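Local coordinates for chitin deacetylase 1 (Bombyx mori, PDB 5ZNT), which hydrolyses the N-acetamido groups of N-acetylglucosamine residues in chitin, giving chitosan and acetate, as a zinc-dependent deacetylase of the carbohydrate esterase 4 family, at residues A[40-45]-A[286-291]; A[71-76]-A[303-308]; A[297-302]-A[318-323]. One frame throughout, in Å; residues are numbered along the deposited sequence.

Contact 1 (A[40-45]-A[286-291]); sequences ITITFD and YWIDEI
I40 and I42 reach from strand 38-45 to W287 and I288 on helix 278-294, and the contact across the two segments is wholly apolar. I40 does most of the work. Its outer methyl CD1 lies 3.8 Å from W287 CH2, the far corner of the indole, and comes in obliquely to the ring. The two side chains approach from opposite directions: CG1 of I40 is anti to the carbonyl carbon (chi1 -57°) and the chain beyond is extended, which carries CD1 out toward the helix. A second, looser touch is methyl to methyl, with I42 CD1 4.3 Å from I288 CD1. The indole is also packed from within its own helix, where CG1 of I291 sits 3.4 Å above one ring face, offset toward the rim.

This is the strand-to-helix layer of the (beta/alpha) barrel of the polysaccharide deacetylase domain. Strands 265-270 and 298-300 pair with strand 38-45, one along each edge, and helix 278-294 crosses over it to link them in a beta-alpha-beta crossover; L267 touches I40 and W287, while V298 and F300 complete the floor beneath the helix.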
# COMPACT_ATOMS: atom_id res chain seq x y z
N ILE A 40 -8.19 -6.54 5.59
CA ILE A 40 -6.88 -7.04 5.16
C ILE A 40 -6.47 -6.23 3.94
O ILE A 40 -7.24 -6.11 2.98
CB ILE A 40 -6.92 -8.55 4.84
CG1 ILE A 40 -7.43 -9.32 6.08
CG2 ILE A 40 -5.52 -9.07 4.46
CD1 ILE A 40 -7.58 -10.84 5.86
N THR A 41 -5.27 -5.65 3.98
CA THR A 41 -4.75 -4.86 2.86
C THR A 41 -3.61 -5.65 2.22
O THR A 41 -2.48 -5.60 2.68
CB THR A 41 -4.28 -3.47 3.29
OG1 THR A 41 -3.22 -3.58 4.25
CG2 THR A 41 -5.42 -2.67 3.90
N ILE A 42 -3.94 -6.41 1.18
CA ILE A 42 -2.91 -6.98 0.33
C ILE A 42 -2.31 -5.86 -0.50
O ILE A 42 -3.04 -5.08 -1.12
CB ILE A 42 -3.51 -8.05 -0.59
CG1 ILE A 42 -4.10 -9.21 0.22
CG2 ILE A 42 -2.47 -8.54 -1.60
CD1 ILE A 42 -5.01 -10.10 -0.65
N THR A 43 -0.98 -5.77 -0.53
CA THR A 43 -0.31 -4.79 -1.38
C THR A 43 0.79 -5.47 -2.18
O THR A 43 1.29 -6.53 -1.81
CB THR A 43 0.29 -3.61 -0.58
OG1 THR A 43 1.48 -4.03 0.11
CG2 THR A 43 -0.72 -3.05 0.45
N PHE A 44 1.16 -4.81 -3.29
CA PHE A 44 2.27 -5.23 -4.15
C PHE A 44 3.13 -4.02 -4.49
O PHE A 44 2.60 -2.98 -4.90
CB PHE A 44 1.75 -5.88 -5.44
CG PHE A 44 0.93 -7.10 -5.19
CD1 PHE A 44 1.55 -8.31 -4.89
CD2 PHE A 44 -0.46 -7.04 -5.20
CE1 PHE A 44 0.79 -9.44 -4.63
CE2 PHE A 44 -1.22 -8.17 -4.95
CZ PHE A 44 -0.59 -9.37 -4.68
N ASP A 45 4.43 -4.17 -4.35
CA ASP A 45 5.30 -3.08 -4.70
C ASP A 45 5.85 -3.31 -6.08
O ASP A 45 5.77 -4.41 -6.67
CB ASP A 45 6.34 -2.85 -3.62
CG ASP A 45 5.75 -2.33 -2.33
OD1 ASP A 45 4.51 -2.21 -2.25
OD2 ASP A 45 6.54 -2.04 -1.40
N TYR A 286 -4.91 -20.81 -1.15
CA TYR A 286 -5.65 -21.70 -0.26
C TYR A 286 -6.14 -20.93 0.97
O TYR A 286 -7.31 -21.02 1.35
CB TYR A 286 -4.77 -22.87 0.16
CG TYR A 286 -5.49 -23.89 1.00
CD1 TYR A 286 -5.68 -23.69 2.36
CD2 TYR A 286 -5.99 -25.06 0.43
CE1 TYR A 286 -6.36 -24.61 3.14
CE2 TYR A 286 -6.66 -26.00 1.20
CZ TYR A 286 -6.85 -25.77 2.55
OH TYR A 286 -7.53 -26.69 3.33
N TRP A 287 -5.24 -20.17 1.59
CA TRP A 287 -5.59 -19.38 2.76
C TRP A 287 -6.69 -18.37 2.45
O TRP A 287 -7.68 -18.27 3.19
CB TRP A 287 -4.34 -18.67 3.29
CG TRP A 287 -4.61 -17.85 4.50
CD1 TRP A 287 -4.75 -18.30 5.79
CD2 TRP A 287 -4.79 -16.42 4.55
NE1 TRP A 287 -5.01 -17.25 6.63
CE2 TRP A 287 -5.04 -16.09 5.90
CE3 TRP A 287 -4.77 -15.39 3.59
CZ2 TRP A 287 -5.25 -14.78 6.32
CZ3 TRP A 287 -4.98 -14.09 4.01
CH2 TRP A 287 -5.24 -13.80 5.37
N ILE A 288 -6.51 -17.57 1.39
CA ILE A 288 -7.53 -16.59 1.00
C ILE A 288 -8.89 -17.26 0.83
O ILE A 288 -9.91 -16.77 1.32
CB ILE A 288 -7.13 -15.88 -0.31
CG1 ILE A 288 -5.97 -14.92 -0.08
CG2 ILE A 288 -8.31 -15.11 -0.86
CD1 ILE A 288 -5.47 -14.31 -1.41
N ASP A 289 -8.92 -18.36 0.10
CA ASP A 289 -10.20 -19.01 -0.18
C ASP A 289 -10.80 -19.58 1.10
O ASP A 289 -12.02 -19.49 1.32
CB ASP A 289 -10.00 -20.10 -1.22
CG ASP A 289 -9.70 -19.55 -2.59
OD1 ASP A 289 -10.09 -18.39 -2.89
OD2 ASP A 289 -9.11 -20.30 -3.39
N GLU A 290 -9.96 -20.12 1.98
CA GLU A 290 -10.44 -20.63 3.26
C GLU A 290 -10.97 -19.52 4.16
O GLU A 290 -12.03 -19.67 4.79
CB GLU A 290 -9.32 -21.41 3.94
CG GLU A 290 -9.78 -22.07 5.24
CD GLU A 290 -8.69 -22.89 5.85
OE1 GLU A 290 -7.62 -22.32 6.16
OE2 GLU A 290 -8.90 -24.11 6.02
N ILE A 291 -10.27 -18.38 4.22
CA ILE A 291 -10.73 -17.24 5.01
C ILE A 291 -12.04 -16.68 4.45
O ILE A 291 -12.98 -16.39 5.21
CB ILE A 291 -9.64 -16.15 5.06
CG1 ILE A 291 -8.45 -16.59 5.93
CG2 ILE A 291 -10.23 -14.85 5.54
CD1 ILE A 291 -8.71 -16.61 7.43

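Contact 2 (A[71-76]-A[303-308]); sequences DIKATY and MTQVIQ
T75 and M303 bring the backbones closest, with 6.4 Å between their CA atoms, and the chains then part, so that K73 and Q305 stand 9.4 Å apart CA to CA. A parallel strand of the CE4 deacetylase barrel, 75-78, thus meets the first turn of helix 303-311, whose start is closed by a capping box: T302 is the N-cap and its side chain takes a helix amide, while Q305 OE1 accepts from T302 N in return.

T75 adds a grip from outside that box. Its OG1 accepts the M303 N-H at 2.9 Å, with an N-H...O angle of 153°, which ties a buried amide of the first turn to the neighbouring strand. OG1 is anti to the carbonyl carbon of T75 (chi1 -55°), and this rotation aims the hydroxyl at the helix start while CG2 is left to pack. M303 crosses the threonine side chain at about a right angle and lays its CG against both branches, 3.3 Å from T75 OG1 and 3.6 Å from T75 CG2. A valine here would probably leave the M303 amide without its acceptor on the strand. The T75 side chain is about 13 Å from the bound zinc and does not touch it; Y168 and M211 pack on M303 as well.

K73 makes a lighter touch, its CB 4.2 Å from Q305 OE1. Beyond CG the lysine turns away from the helix, and its ammonium is held by C329 O and by its own segment: K73 NZ donates to D71 O at 2.8 Å, tilted 27° from the carbonyl plane.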
# COMPACT_ATOMS: atom_id res chain seq x y z
N ASP A 71 -15.66 -8.06 -5.68
CA ASP A 71 -14.33 -8.64 -5.84
C ASP A 71 -13.38 -8.10 -4.78
O ASP A 71 -13.42 -6.92 -4.43
CB ASP A 71 -13.78 -8.32 -7.23
CG ASP A 71 -14.61 -8.95 -8.35
OD1 ASP A 71 -15.13 -10.06 -8.16
OD2 ASP A 71 -14.70 -8.35 -9.42
N ILE A 72 -12.53 -8.98 -4.25
CA ILE A 72 -11.48 -8.52 -3.35
C ILE A 72 -10.59 -7.52 -4.07
O ILE A 72 -10.39 -7.59 -5.29
CB ILE A 72 -10.66 -9.70 -2.81
CG1 ILE A 72 -9.98 -10.49 -3.93
CG2 ILE A 72 -11.54 -10.64 -2.00
CD1 ILE A 72 -9.00 -11.55 -3.35
N LYS A 73 -10.08 -6.54 -3.32
CA LYS A 73 -9.29 -5.46 -3.90
C LYS A 73 -7.95 -5.36 -3.19
O LYS A 73 -7.86 -5.58 -1.98
CB LYS A 73 -10.00 -4.11 -3.79
CG LYS A 73 -11.41 -4.06 -4.42
CD LYS A 73 -11.36 -4.42 -5.92
CE LYS A 73 -12.68 -3.98 -6.60
NZ LYS A 73 -13.87 -4.53 -5.86
N ALA A 74 -6.91 -5.00 -3.96
CA ALA A 74 -5.56 -4.83 -3.46
C ALA A 74 -5.05 -3.44 -3.82
O ALA A 74 -5.70 -2.68 -4.56
CB ALA A 74 -4.62 -5.93 -4.01
N THR A 75 -3.89 -3.08 -3.28
CA THR A 75 -3.25 -1.78 -3.51
C THR A 75 -1.88 -2.01 -4.12
O THR A 75 -1.12 -2.84 -3.63
CB THR A 75 -3.10 -1.00 -2.19
OG1 THR A 75 -4.38 -0.88 -1.54
CG2 THR A 75 -2.54 0.41 -2.43
N TYR A 76 -1.55 -1.28 -5.19
CA TYR A 76 -0.29 -1.45 -5.91
C TYR A 76 0.54 -0.19 -5.71
O TYR A 76 0.11 0.90 -6.10
CB TYR A 76 -0.53 -1.68 -7.40
CG TYR A 76 -1.17 -3.02 -7.68
CD1 TYR A 76 -2.54 -3.20 -7.50
CD2 TYR A 76 -0.41 -4.10 -8.09
CE1 TYR A 76 -3.13 -4.44 -7.72
CE2 TYR A 76 -1.00 -5.34 -8.35
CZ TYR A 76 -2.36 -5.49 -8.18
OH TYR A 76 -2.93 -6.70 -8.41
N MET A 303 -6.04 0.35 0.56
CA MET A 303 -5.63 1.24 1.65
C MET A 303 -6.58 2.42 1.78
O MET A 303 -6.94 2.81 2.89
CB MET A 303 -4.21 1.75 1.40
CG MET A 303 -3.23 0.66 1.14
SD MET A 303 -2.71 -0.01 2.69
CE MET A 303 -1.08 0.58 2.71
N THR A 304 -6.93 3.05 0.65
CA THR A 304 -7.89 4.14 0.69
C THR A 304 -9.20 3.69 1.33
O THR A 304 -9.81 4.43 2.10
CB THR A 304 -8.14 4.68 -0.72
OG1 THR A 304 -6.98 5.38 -1.17
CG2 THR A 304 -9.36 5.64 -0.76
N GLN A 305 -9.61 2.44 1.06
CA GLN A 305 -10.85 1.94 1.65
C GLN A 305 -10.74 1.76 3.16
O GLN A 305 -11.74 1.92 3.87
CB GLN A 305 -11.26 0.63 0.97
CG GLN A 305 -11.91 0.89 -0.37
CD GLN A 305 -12.11 -0.34 -1.21
OE1 GLN A 305 -11.58 -1.41 -0.92
NE2 GLN A 305 -12.90 -0.20 -2.27
N VAL A 306 -9.55 1.45 3.68
CA VAL A 306 -9.37 1.43 5.13
C VAL A 306 -9.63 2.82 5.70
O VAL A 306 -10.40 2.99 6.65
CB VAL A 306 -7.97 0.92 5.52
CG1 VAL A 306 -7.78 1.04 7.04
CG2 VAL A 306 -7.80 -0.52 5.11
N ILE A 307 -9.00 3.84 5.11
CA ILE A 307 -9.17 5.21 5.59
C ILE A 307 -10.64 5.63 5.51
O ILE A 307 -11.15 6.32 6.39
CB ILE A 307 -8.26 6.17 4.80
CG1 ILE A 307 -6.79 5.85 5.06
CG2 ILE A 307 -8.57 7.64 5.14
CD1 ILE A 307 -5.79 6.63 4.16
N GLN A 308 -11.35 5.21 4.46
CA GLN A 308 -12.76 5.57 4.34
C GLN A 308 -13.58 4.95 5.47
O GLN A 308 -14.49 5.59 6.01
CB GLN A 308 -13.29 5.16 2.97
CG GLN A 308 -12.80 6.08 1.86
CD GLN A 308 -13.09 5.53 0.49
OE1 GLN A 308 -12.97 4.33 0.26
NE2 GLN A 308 -13.48 6.40 -0.43

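Contact 3 (A[297-302]-A[318-323])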
# COMPACT_ATOMS: atom_id res chain seq x y z
N ASP A 297 -17.09 -11.71 8.16
CA ASP A 297 -16.67 -10.47 8.80
C ASP A 297 -15.24 -10.06 8.42
O ASP A 297 -14.61 -9.28 9.15
CB ASP A 297 -16.79 -10.60 10.33
CG ASP A 297 -16.05 -11.81 10.88
OD1 ASP A 297 -15.49 -12.59 10.07
OD2 ASP A 297 -16.03 -11.99 12.12
N VAL A 298 -14.72 -10.56 7.30
CA VAL A 298 -13.36 -10.26 6.83
C VAL A 298 -13.47 -9.65 5.43
O VAL A 298 -14.12 -10.24 4.55
CB VAL A 298 -12.47 -11.52 6.82
CG1 VAL A 298 -11.13 -11.26 6.08
CG2 VAL A 298 -12.19 -12.01 8.25
N TYR A 299 -12.85 -8.49 5.23
CA TYR A 299 -12.86 -7.79 3.95
C TYR A 299 -11.43 -7.53 3.47
O TYR A 299 -10.64 -6.94 4.21
CB TYR A 299 -13.58 -6.44 4.05
CG TYR A 299 -15.09 -6.53 4.07
CD1 TYR A 299 -15.77 -6.96 5.21
CD2 TYR A 299 -15.83 -6.16 2.95
CE1 TYR A 299 -17.17 -7.03 5.24
CE2 TYR A 299 -17.22 -6.22 2.97
CZ TYR A 299 -17.87 -6.65 4.11
OH TYR A 299 -19.25 -6.70 4.12
N PHE A 300 -11.13 -7.93 2.24
CA PHE A 300 -9.89 -7.56 1.56
C PHE A 300 -10.15 -6.27 0.80
O PHE A 300 -10.90 -6.26 -0.18
CB PHE A 300 -9.43 -8.66 0.61
CG PHE A 300 -9.06 -9.94 1.31
CD1 PHE A 300 -10.04 -10.83 1.72
CD2 PHE A 300 -7.73 -10.25 1.57
CE1 PHE A 300 -9.71 -12.00 2.38
CE2 PHE A 300 -7.39 -11.44 2.20
CZ PHE A 300 -8.38 -12.30 2.62
N VAL A 301 -9.56 -5.17 1.28
CA VAL A 301 -9.85 -3.83 0.79
C VAL A 301 -8.55 -3.09 0.44
O VAL A 301 -7.45 -3.47 0.85
CB VAL A 301 -10.66 -3.02 1.83
CG1 VAL A 301 -12.05 -3.67 2.06
CG2 VAL A 301 -9.89 -2.96 3.14
N THR A 302 -8.70 -2.00 -0.31
CA THR A 302 -7.57 -1.13 -0.59
C THR A 302 -7.21 -0.30 0.63
O THR A 302 -7.97 -0.20 1.60
CB THR A 302 -7.87 -0.19 -1.75
OG1 THR A 302 -8.83 0.78 -1.34
CG2 THR A 302 -8.44 -0.96 -2.95
N GLU A 318 -23.38 -3.33 9.02
CA GLU A 318 -23.47 -2.19 8.12
C GLU A 318 -22.49 -2.28 6.96
O GLU A 318 -22.73 -1.67 5.91
CB GLU A 318 -23.23 -0.90 8.92
CG GLU A 318 -24.25 -0.68 10.03
CD GLU A 318 -23.78 0.33 11.04
OE1 GLU A 318 -22.55 0.47 11.19
OE2 GLU A 318 -24.63 1.01 11.67
N ALA A 319 -21.39 -3.03 7.11
CA ALA A 319 -20.35 -3.02 6.09
C ALA A 319 -20.85 -3.53 4.74
O ALA A 319 -20.33 -3.12 3.69
CB ALA A 319 -19.15 -3.85 6.56
N LYS A 320 -21.87 -4.40 4.74
CA LYS A 320 -22.37 -4.99 3.51
C LYS A 320 -22.87 -3.95 2.52
O LYS A 320 -22.82 -4.18 1.31
CB LYS A 320 -23.51 -5.97 3.82
CG LYS A 320 -23.04 -7.31 4.32
CD LYS A 320 -24.21 -8.23 4.68
CE LYS A 320 -25.03 -7.65 5.84
NZ LYS A 320 -26.08 -8.58 6.36
N ASN A 321 -23.36 -2.81 3.00
CA ASN A 321 -23.89 -1.79 2.11
C ASN A 321 -23.10 -0.49 2.18
O ASN A 321 -23.58 0.55 1.72
CB ASN A 321 -25.38 -1.54 2.40
CG ASN A 321 -25.66 -1.33 3.87
OD1 ASN A 321 -25.22 -0.35 4.47
ND2 ASN A 321 -26.36 -2.28 4.47
N PHE A 322 -21.89 -0.54 2.75
CA PHE A 322 -21.01 0.62 2.79
C PHE A 322 -20.56 0.98 1.38
O PHE A 322 -19.86 0.20 0.72
CB PHE A 322 -19.82 0.30 3.70
CG PHE A 322 -18.98 1.49 4.05
CD1 PHE A 322 -19.56 2.70 4.38
CD2 PHE A 322 -17.58 1.38 4.06
CE1 PHE A 322 -18.77 3.80 4.73
CE2 PHE A 322 -16.79 2.46 4.41
CZ PHE A 322 -17.38 3.67 4.74
N GLU A 323 -20.98 2.15 0.89
CA GLU A 323 -20.77 2.48 -0.52
C GLU A 323 -19.31 2.58 -0.93
O GLU A 323 -18.98 2.09 -2.03
CB GLU A 323 -21.51 3.78 -0.87
CG GLU A 323 -23.02 3.61 -1.04
CD GLU A 323 -23.38 2.43 -1.95
OE1 GLU A 323 -22.80 2.31 -3.06
OE2 GLU A 323 -24.25 1.62 -1.56
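A tyrosine packed on a type I beta turn makes this buried contact: Y299, in strand 298-300 of the CE4 barrel, meets A319 and K320, the first two residues of the turn that runs from A319 to F322, next to the short, weakly bonded helix 316-319. It joins the strand to the connection that follows helix 303-311, well away from the zinc site. The turn is closed by F322 N donating to A319 O at 3.2 Å.

Only the outer end of the phenol takes part. A319 CB points toward the strand and lies 3.9 Å from Y299 CZ, approaching the ring obliquely. The hydroxyl reaches a little further, and Y299 OH rests 3.6 Å from A319 C, beside the peptide that links A319 to K320. With CG anti to the carbonyl carbon (chi1 -78°), the ring extends away from the strand toward the turn. W325 meets the same ring with its plane at about 45°, and takes F322 edge-to-face, so one indole bridges strand and turn; N66 and P67 also touch the tyrosine. V298 and F300, the strand neighbours of Y299, pack instead on helix 278-294.

K320 adds the base of its side chain: its CG sits 3.8 Å from Y299 OH, and the chain beyond leads away, bent at chi3.

All three contacts hang on one parallel sheet. Strand 38-45, which carries contact 1, pairs with the strand of contact 2 through F44 N to T75 O and with that of contact 3 through I40 N to Y299 O. Contact 2 is the most central, about 8 Å from the chain centre, against 13 Å for contact 1 and 18 Å for contact 3, where K320 is exposed while Y299 and A319 are buried. Their chemistry differs accordingly: aliphatic and indole packing in contact 1, a side chain gripping a helix amide in contact 2, the outer end of a phenol against a turn in contact 3. T302 joins the last two, capping helix 303-311 while touching K73.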